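Maleylpyruvate isomerase (Ralstonia sp., PDB 2JL4) catalyses the glutathione-dependent isomerisation of maleylpyruvate to fumarylpyruvate, a step of naphthalene degradation, and works as a homodimer of the zeta class of glutathione transferases. Local coordinates at residues A[12-17]-A[204-209]; A[126-131]-A[176-181]. All blocks are in the same frame, centred on the assembly; numbering follows the deposited sequence.

In the fold
A glutathione transferase illustrates how one chain ties two domains together. From the N terminus, strand 3-6 leads into helix 11-22, which carries residues 12-17 of contact 1. The chain then completes the thioredoxin-like domain and enters the helical domain, where helix 124-147 supplies residues 126-131 of contact 2. That contact closes first, when helix 163-177 ends at residues 176-181. Contact 1 closes last, at residues 204-209 beyond helix 199-204, so its much longer loop encloses the other. The inner closure joins two parts of the helical domain; the outer one brings the tail of that domain back to the first helix. Their centres lie about 20 Å apart.

Contact 1: residues A[12-17]-A[204-209]; sequences TSHRLR and AAPAAQ. With GSH (glutathione), chain C.
His14 and Arg17, one helical turn apart, receive the C-terminal tail on helix 11-22, a compact case of two domains joined by one twice-bonded backbone carbonyl, Ala204 O, and the packing around it. Thr12 begins the segment on the glutathione side, its OG1 3.2 Å from the ligand's SG2 and hydrogen-bonded to Ser10 and Val53. The His14 side chain, with CG anti to the backbone N (chi1 -175°), offers one ring face to Pro206; CD of the proline stands 3.8 Å from the ring centroid in a CH-pi contact. Arg15 turns the other way, and its NH1 comes within 3.5 Å of glutathione O11. Arg17 does most of the polar work. Its NE and NH2 approach side-on and both bond to Ala204 O, at 2.8 Å and 3.0 Å, with the oxygen lying in the guanidinium plane. The amide of Gln209 stacks on one face of that group, the two planes 7° apart, while Gln209 NE2 bonds to Ala205 O (2.6 Å). Bonds from Arg17 to the carbonyls of Phe7 and Trp8 further fix the guanidinium. Around this junction, Leu16 packs against helix 66-76, Arg17 touches strand 3-6, and His14 and Arg15 rest on Pro170 of helix 163-177.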
ATOM      1  N   THR A  12       5.185  -8.504  -6.125  1.00 24.37           N
ATOM      2  CA  THR A  12       4.988  -8.739  -4.698  1.00 25.50           C
ATOM      3  C   THR A  12       5.612 -10.070  -4.250  1.00 27.07           C
ATOM      4  O   THR A  12       6.216 -10.133  -3.184  1.00 28.19           O
ATOM      5  CB  THR A  12       3.488  -8.699  -4.315  1.00 25.58           C
ATOM      6  OG1 THR A  12       2.765  -9.649  -5.105  1.00 23.99           O
ATOM      7  CG2 THR A  12       2.889  -7.282  -4.540  1.00 24.66           C
ATOM      8  N   SER A  13       5.477 -11.122  -5.062  1.00 25.96           N
ATOM      9  CA  SER A  13       6.176 -12.394  -4.807  1.00 26.64           C
ATOM     10  C   SER A  13       7.693 -12.184  -4.681  1.00 28.23           C
ATOM     11  O   SER A  13       8.340 -12.676  -3.740  1.00 28.21           O
ATOM     12  CB  SER A  13       5.915 -13.399  -5.930  1.00 24.32           C
ATOM     13  OG  SER A  13       4.550 -13.758  -6.026  1.00 22.28           O
ATOM     14  N   HIS A  14       8.241 -11.460  -5.655  1.00 27.20           N
ATOM     15  CA  HIS A  14       9.650 -11.108  -5.705  1.00 26.75           C
ATOM     16  C   HIS A  14      10.054 -10.314  -4.459  1.00 25.47           C
ATOM     17  O   HIS A  14      11.093 -10.574  -3.856  1.00 26.06           O
ATOM     18  CB  HIS A  14       9.918 -10.316  -6.994  1.00 25.83           C
ATOM     19  CG  HIS A  14      11.358  -9.985  -7.238  1.00 26.23           C
ATOM     20  ND1 HIS A  14      11.759  -9.168  -8.274  1.00 24.84           N
ATOM     21  CD2 HIS A  14      12.490 -10.353  -6.592  1.00 29.64           C
ATOM     22  CE1 HIS A  14      13.074  -9.055  -8.261  1.00 26.17           C
ATOM     23  NE2 HIS A  14      13.542  -9.756  -7.244  1.00 27.54           N
ATOM     24  N   ARG A  15       9.223  -9.348  -4.088  1.00 25.36           N
ATOM     25  CA  ARG A  15       9.414  -8.562  -2.877  1.00 25.45           C
ATOM     26  C   ARG A  15       9.566  -9.468  -1.641  1.00 25.83           C
ATOM     27  O   ARG A  15      10.514  -9.323  -0.861  1.00 24.33           O
ATOM     28  CB  ARG A  15       8.236  -7.598  -2.720  1.00 24.85           C
ATOM     29  CG  ARG A  15       8.300  -6.634  -1.544  1.00 25.26           C
ATOM     30  CD  ARG A  15       6.934  -5.985  -1.326  1.00 24.21           C
ATOM     31  NE  ARG A  15       6.439  -5.271  -2.506  1.00 21.42           N
ATOM     32  CZ  ARG A  15       5.178  -4.870  -2.685  1.00 23.98           C
ATOM     33  NH1 ARG A  15       4.234  -5.119  -1.769  1.00 19.04           N
ATOM     34  NH2 ARG A  15       4.856  -4.212  -3.793  1.00 23.30           N
ATOM     35  N   LEU A  16       8.635 -10.403  -1.481  1.00 25.16           N
ATOM     36  CA  LEU A  16       8.647 -11.302  -0.330  1.00 25.90           C
ATOM     37  C   LEU A  16       9.840 -12.255  -0.350  1.00 25.95           C
ATOM     38  O   LEU A  16      10.448 -12.511   0.696  1.00 27.29           O
ATOM     39  CB  LEU A  16       7.332 -12.070  -0.228  1.00 26.20           C
ATOM     40  CG  LEU A  16       7.093 -12.896   1.036  1.00 28.01           C
ATOM     41  CD1 LEU A  16       7.493 -12.131   2.312  1.00 25.02           C
ATOM     42  CD2 LEU A  16       5.636 -13.316   1.073  1.00 24.56           C
ATOM     43  N   ARG A  17      10.175 -12.747  -1.544  1.00 24.95           N
ATOM     44  CA  ARG A  17      11.337 -13.610  -1.751  1.00 25.09           C
ATOM     45  C   ARG A  17      12.630 -12.976  -1.251  1.00 25.63           C
ATOM     46  O   ARG A  17      13.392 -13.614  -0.523  1.00 26.02           O
ATOM     47  CB  ARG A  17      11.459 -14.028  -3.224  1.00 24.64           C
ATOM     48  CG  ARG A  17      10.480 -15.143  -3.613  1.00 26.46           C
ATOM     49  CD  ARG A  17      10.794 -15.772  -4.970  1.00 25.61           C
ATOM     50  NE  ARG A  17      11.003 -14.801  -6.044  1.00 24.59           N
ATOM     51  CZ  ARG A  17      10.132 -14.529  -7.019  1.00 26.33           C
ATOM     52  NH1 ARG A  17       8.951 -15.133  -7.071  1.00 24.26           N
ATOM     53  NH2 ARG A  17      10.444 -13.635  -7.956  1.00 23.28           N
ATOM     54  N   ALA A 204      16.342 -14.448  -5.363  1.00 30.26           N
ATOM     55  CA  ALA A 204      14.956 -14.009  -5.367  1.00 29.59           C
ATOM     56  C   ALA A 204      14.482 -13.531  -6.752  1.00 29.76           C
ATOM     57  O   ALA A 204      13.268 -13.441  -7.006  1.00 27.56           O
ATOM     58  CB  ALA A 204      14.762 -12.911  -4.329  1.00 27.68           C
ATOM     59  N   ALA A 205      15.434 -13.228  -7.641  1.00 29.18           N
ATOM     60  CA  ALA A 205      15.107 -12.732  -8.988  1.00 29.69           C
ATOM     61  C   ALA A 205      14.158 -13.692  -9.736  1.00 29.85           C
ATOM     62  O   ALA A 205      14.310 -14.909  -9.633  1.00 28.98           O
ATOM     63  CB  ALA A 205      16.382 -12.476  -9.796  1.00 29.88           C
ATOM     64  N   PRO A 206      13.161 -13.142 -10.459  1.00 30.20           N
ATOM     65  CA  PRO A 206      12.159 -13.955 -11.157  1.00 31.37           C
ATOM     66  C   PRO A 206      12.740 -15.043 -12.062  1.00 31.67           C
ATOM     67  O   PRO A 206      12.222 -16.161 -12.064  1.00 31.54           O
ATOM     68  CB  PRO A 206      11.385 -12.918 -11.985  1.00 32.67           C
ATOM     69  CG  PRO A 206      11.483 -11.653 -11.162  1.00 31.79           C
ATOM     70  CD  PRO A 206      12.902 -11.697 -10.639  1.00 31.78           C
ATOM     71  N   ALA A 207      13.795 -14.718 -12.815  1.00 31.28           N
ATOM     72  CA  ALA A 207      14.413 -15.664 -13.750  1.00 32.51           C
ATOM     73  C   ALA A 207      15.094 -16.853 -13.070  1.00 32.91           C
ATOM     74  O   ALA A 207      15.357 -17.863 -13.712  1.00 34.11           O
ATOM     75  CB  ALA A 207      15.397 -14.945 -14.681  1.00 32.50           C
ATOM     76  N   ALA A 208      15.383 -16.721 -11.780  1.00 33.49           N
ATOM     77  CA  ALA A 208      16.022 -17.780 -11.010  1.00 33.63           C
ATOM     78  C   ALA A 208      15.014 -18.729 -10.361  1.00 34.43           C
ATOM     79  O   ALA A 208      15.410 -19.689  -9.690  1.00 35.84           O
ATOM     80  CB  ALA A 208      16.942 -17.181  -9.955  1.00 32.66           C
ATOM     81  N   GLN A 209      13.720 -18.468 -10.573  1.00 32.97           N
ATOM     82  CA  GLN A 209      12.643 -19.237  -9.928  1.00 31.62           C
ATOM     83  C   GLN A 209      12.276 -20.546 -10.653  1.00 31.64           C
ATOM     84  O   GLN A 209      12.481 -20.658 -11.859  1.00 31.98           O
ATOM     85  CB  GLN A 209      11.399 -18.352  -9.745  1.00 31.89           C
ATOM     86  CG  GLN A 209      11.627 -17.084  -8.906  1.00 32.38           C
ATOM     87  CD  GLN A 209      12.573 -17.306  -7.735  1.00 32.62           C
ATOM     88  OE1 GLN A 209      12.347 -18.169  -6.881  1.00 33.11           O
ATOM     89  NE2 GLN A 209      13.650 -16.530  -7.698  1.00 30.00           N
TER
HETATM   90  N1  GSH C1213      -1.095  -5.877  -1.454  1.00 30.38           N
HETATM   91  CA1 GSH C1213      -0.934  -7.209  -2.000  1.00 28.86           C
HETATM   92  C1  GSH C1213       0.336  -7.817  -1.461  1.00 27.65           C
HETATM   93  O11 GSH C1213       1.355  -7.114  -1.480  1.00 26.25           O
HETATM   94  O12 GSH C1213       0.333  -8.991  -1.023  1.00 22.95           O
HETATM   95  CB1 GSH C1213      -0.898  -7.143  -3.524  1.00 27.24           C
HETATM   96  CG1 GSH C1213      -0.849  -8.550  -4.119  1.00 26.63           C
HETATM   97  CD1 GSH C1213      -1.009  -8.523  -5.624  1.00 27.80           C
HETATM   98  OE1 GSH C1213      -1.626  -7.613  -6.163  1.00 26.07           O
HETATM   99  N2  GSH C1213      -0.447  -9.538  -6.284  1.00 23.86           N
HETATM  100  CA2 GSH C1213      -0.501  -9.692  -7.731  1.00 26.36           C
HETATM  101  C2  GSH C1213      -1.564 -10.672  -8.166  1.00 25.44           C
HETATM  102  O2  GSH C1213      -1.806 -11.673  -7.517  1.00 27.65           O
HETATM  103  CB2 GSH C1213       0.855 -10.162  -8.247  1.00 27.72           C
HETATM  104  SG2 GSH C1213       2.149  -8.894  -8.143  1.00 32.80           S
HETATM  105  N3  GSH C1213      -2.212 -10.404  -9.286  1.00 23.54           N
HETATM  106  CA3 GSH C1213      -3.246 -11.279  -9.801  1.00 23.26           C
HETATM  107  C3  GSH C1213      -4.286 -10.509 -10.570  1.00 24.68           C
HETATM  108  O31 GSH C1213      -4.138  -9.278 -10.735  1.00 28.11           O
HETATM  109  O32 GSH C1213      -5.261 -11.139 -11.020  1.00 28.01           O

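Contact 2: residues A[126-131]-A[176-181]; sequences AINAWC and RRFQVD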
ATOM      1  N   ALA A 126      -0.869   1.032 -25.275  1.00 24.03           N
ATOM      2  CA  ALA A 126      -1.617   1.805 -24.300  1.00 25.03           C
ATOM      3  C   ALA A 126      -1.401   1.251 -22.893  1.00 25.40           C
ATOM      4  O   ALA A 126      -1.268   2.025 -21.938  1.00 25.42           O
ATOM      5  CB  ALA A 126      -3.099   1.822 -24.651  1.00 23.66           C
ATOM      6  N   ILE A 127      -1.368  -0.083 -22.776  1.00 25.20           N
ATOM      7  CA  ILE A 127      -0.998  -0.757 -21.522  1.00 24.47           C
ATOM      8  C   ILE A 127       0.388  -0.303 -21.041  1.00 25.92           C
ATOM      9  O   ILE A 127       0.554   0.070 -19.866  1.00 25.55           O
ATOM     10  CB  ILE A 127      -1.036  -2.312 -21.647  1.00 23.63           C
ATOM     11  CG1 ILE A 127      -2.476  -2.822 -21.801  1.00 21.51           C
ATOM     12  CG2 ILE A 127      -0.320  -2.998 -20.457  1.00 19.75           C
ATOM     13  CD1 ILE A 127      -3.393  -2.555 -20.591  1.00 28.41           C
ATOM     14  N   ASN A 128       1.374  -0.318 -21.942  1.00 25.77           N
ATOM     15  CA  ASN A 128       2.727   0.096 -21.572  1.00 27.04           C
ATOM     16  C   ASN A 128       2.800   1.575 -21.206  1.00 26.56           C
ATOM     17  O   ASN A 128       3.561   1.954 -20.318  1.00 26.77           O
ATOM     18  CB  ASN A 128       3.736  -0.237 -22.662  1.00 27.47           C
ATOM     19  CG  ASN A 128       3.987  -1.730 -22.795  1.00 34.04           C
ATOM     20  OD1 ASN A 128       3.374  -2.547 -22.110  1.00 37.32           O
ATOM     21  ND2 ASN A 128       4.896  -2.092 -23.690  1.00 38.54           N
ATOM     22  N   ALA A 129       2.009   2.401 -21.886  1.00 25.90           N
ATOM     23  CA  ALA A 129       1.974   3.839 -21.597  1.00 26.43           C
ATOM     24  C   ALA A 129       1.392   4.117 -20.208  1.00 26.63           C
ATOM     25  O   ALA A 129       1.876   5.001 -19.497  1.00 25.97           O
ATOM     26  CB  ALA A 129       1.204   4.603 -22.686  1.00 23.63           C
ATOM     27  N   TRP A 130       0.353   3.353 -19.851  1.00 26.00           N
ATOM     28  CA  TRP A 130      -0.239   3.339 -18.514  1.00 24.75           C
ATOM     29  C   TRP A 130       0.793   2.980 -17.439  1.00 26.26           C
ATOM     30  O   TRP A 130       1.015   3.751 -16.494  1.00 26.86           O
ATOM     31  CB  TRP A 130      -1.392   2.333 -18.503  1.00 25.07           C
ATOM     32  CG  TRP A 130      -2.031   2.024 -17.169  1.00 24.81           C
ATOM     33  CD1 TRP A 130      -1.646   1.057 -16.276  1.00 25.68           C
ATOM     34  CD2 TRP A 130      -3.198   2.643 -16.605  1.00 26.40           C
ATOM     35  NE1 TRP A 130      -2.486   1.051 -15.187  1.00 26.61           N
ATOM     36  CE2 TRP A 130      -3.452   2.007 -15.365  1.00 27.03           C
ATOM     37  CE3 TRP A 130      -4.058   3.669 -17.028  1.00 23.56           C
ATOM     38  CZ2 TRP A 130      -4.526   2.367 -14.542  1.00 24.81           C
ATOM     39  CZ3 TRP A 130      -5.120   4.030 -16.203  1.00 23.65           C
ATOM     40  CH2 TRP A 130      -5.342   3.382 -14.976  1.00 24.49           C
ATOM     41  N   CYS A 131       1.417   1.812 -17.586  1.00 25.01           N
ATOM     42  CA  CYS A 131       2.346   1.309 -16.584  1.00 25.78           C
ATOM     43  C   CYS A 131       3.508   2.270 -16.359  1.00 25.38           C
ATOM     44  O   CYS A 131       3.881   2.528 -15.217  1.00 25.11           O
ATOM     45  CB  CYS A 131       2.849  -0.090 -16.942  1.00 25.29           C
ATOM     46  SG  CYS A 131       1.573  -1.367 -16.890  1.00 29.70           S
ATOM     47  N   ARG A 176      11.472  -2.463 -16.276  1.00 29.54           N
ATOM     48  CA  ARG A 176      12.180  -3.006 -17.436  1.00 31.75           C
ATOM     49  C   ARG A 176      11.298  -3.933 -18.308  1.00 32.99           C
ATOM     50  O   ARG A 176      11.441  -3.951 -19.533  1.00 32.80           O
ATOM     51  CB  ARG A 176      13.484  -3.690 -16.996  1.00 31.36           C
ATOM     52  CG  ARG A 176      14.518  -2.716 -16.412  1.00 29.13           C
ATOM     53  CD  ARG A 176      15.882  -3.381 -16.185  1.00 33.87           C
ATOM     54  NE  ARG A 176      16.915  -2.405 -15.809  1.00 35.89           N
ATOM     55  CZ  ARG A 176      17.605  -2.420 -14.667  1.00 36.35           C
ATOM     56  NH1 ARG A 176      17.403  -3.376 -13.759  1.00 30.17           N
ATOM     57  NH2 ARG A 176      18.512  -1.475 -14.431  1.00 35.17           N
ATOM     58  N   ARG A 177      10.381  -4.676 -17.682  1.00 33.75           N
ATOM     59  CA  ARG A 177       9.428  -5.506 -18.420  1.00 34.17           C
ATOM     60  C   ARG A 177       8.473  -4.653 -19.246  1.00 35.46           C
ATOM     61  O   ARG A 177       8.099  -5.033 -20.357  1.00 35.42           O
ATOM     62  CB  ARG A 177       8.626  -6.424 -17.485  1.00 34.78           C
ATOM     63  CG  ARG A 177       9.441  -7.504 -16.778  1.00 38.31           C
ATOM     64  CD  ARG A 177      10.061  -8.498 -17.752  1.00 45.69           C
ATOM     65  NE  ARG A 177      11.497  -8.624 -17.507  1.00 55.74           N
ATOM     66  CZ  ARG A 177      12.450  -8.057 -18.249  1.00 60.31           C
ATOM     67  NH1 ARG A 177      12.139  -7.331 -19.319  1.00 59.99           N
ATOM     68  NH2 ARG A 177      13.725  -8.230 -17.927  1.00 61.48           N
ATOM     69  N   PHE A 178       8.093  -3.498 -18.703  1.00 36.40           N
ATOM     70  CA  PHE A 178       7.194  -2.570 -19.388  1.00 37.08           C
ATOM     71  C   PHE A 178       7.923  -1.488 -20.189  1.00 38.91           C
ATOM     72  O   PHE A 178       7.335  -0.465 -20.541  1.00 39.49           O
ATOM     73  CB  PHE A 178       6.223  -1.930 -18.393  1.00 35.68           C
ATOM     74  CG  PHE A 178       5.181  -2.874 -17.873  1.00 34.09           C
ATOM     75  CD1 PHE A 178       4.175  -3.358 -18.713  1.00 33.03           C
ATOM     76  CD2 PHE A 178       5.185  -3.264 -16.539  1.00 31.84           C
ATOM     77  CE1 PHE A 178       3.204  -4.235 -18.228  1.00 36.34           C
ATOM     78  CE2 PHE A 178       4.218  -4.137 -16.046  1.00 33.00           C
ATOM     79  CZ  PHE A 178       3.225  -4.621 -16.889  1.00 33.36           C
ATOM     80  N   GLN A 179       9.198  -1.729 -20.484  1.00 40.91           N
ATOM     81  CA  GLN A 179      10.007  -0.854 -21.346  1.00 43.17           C
ATOM     82  C   GLN A 179      10.086   0.584 -20.842  1.00 42.28           C
ATOM     83  O   GLN A 179      10.151   1.511 -21.650  1.00 43.96           O
ATOM     84  CB  GLN A 179       9.490  -0.833 -22.801  1.00 44.53           C
ATOM     85  CG  GLN A 179       8.682  -2.043 -23.259  1.00 50.89           C
ATOM     86  CD  GLN A 179       9.538  -3.252 -23.521  1.00 57.31           C
ATOM     87  OE1 GLN A 179      10.602  -3.153 -24.131  1.00 60.27           O
ATOM     88  NE2 GLN A 179       9.078  -4.410 -23.064  1.00 60.82           N
ATOM     89  N   VAL A 180      10.070   0.779 -19.526  1.00 40.81           N
ATOM     90  CA  VAL A 180      10.158   2.125 -18.968  1.00 39.97           C
ATOM     91  C   VAL A 180      11.609   2.586 -19.016  1.00 40.51           C
ATOM     92  O   VAL A 180      12.501   1.922 -18.495  1.00 40.79           O
ATOM     93  CB  VAL A 180       9.616   2.218 -17.519  1.00 40.44           C
ATOM     94  CG1 VAL A 180       9.698   3.659 -17.004  1.00 39.75           C
ATOM     95  CG2 VAL A 180       8.181   1.697 -17.425  1.00 37.74           C
ATOM     96  N   ASP A 181      11.831   3.722 -19.660  1.00 41.23           N
ATOM     97  CA  ASP A 181      13.155   4.320 -19.762  1.00 42.83           C
ATOM     98  C   ASP A 181      13.622   4.832 -18.398  1.00 41.74           C
ATOM     99  O   ASP A 181      13.011   5.735 -17.831  1.00 42.32           O
ATOM    100  CB  ASP A 181      13.126   5.452 -20.798  1.00 43.30           C
ATOM    101  CG  ASP A 181      14.402   6.266 -20.823  1.00 46.90           C
ATOM    102  OD1 ASP A 181      15.494   5.717 -20.545  1.00 45.88           O
ATOM    103  OD2 ASP A 181      14.302   7.471 -21.138  1.00 54.79           O
TER
HETATM  104  O   HOH W   1       6.360   1.914 -20.341  1.00 31.12           O
HETATM  105  O   HOH W   2       6.360  -4.628 -22.823  1.00 36.40           O
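Phe178 O receives a 2.6 Å hydrogen bond from a water that also donates to Asn128 O, so that one solvent molecule links two backbone carbonyls across the contact. The setting is a Schellman motif ending helix 163-177, in which Gln179, with positive phi, is the C-prime residue, and it shows how a helix terminus can be fastened to a neighbouring helix without a direct hydrogen bond between the segments. A second water works through side chains, accepting from Gln179 NE2 at 2.7 Å and from Asn128 ND2 at 3.1 Å. The two amide planes it joins are only 17° apart, and Gln179 reaches it through a chain bent at chi2 (-75°). Its NE2 also makes a weak bond to Arg177 O.

The direct contact belongs mainly to Phe178, whose ring packs against helix 124-147. Asn128 OD1 meets the ring edge in its plane, 3.6 Å from CD1, with the amide turned steeply to the ring. Leu113 of helix 110-120 touches both Phe178 and Cys131, adding a third helix to this cluster within the C-terminal domain. Farther round helix 124-147, Trp130 packs edge-to-face on Tyr115 of the second subunit, so the helix that receives Phe178 also lines the dimer interface. Arg177, an established glutathione-binding residue, immediately precedes Phe178. Over the phenyl face, Cys131 completes a sulfur-aromatic contact: SG lies 3.6 Å from the centroid of the Phe178 ring, 12° off its normal.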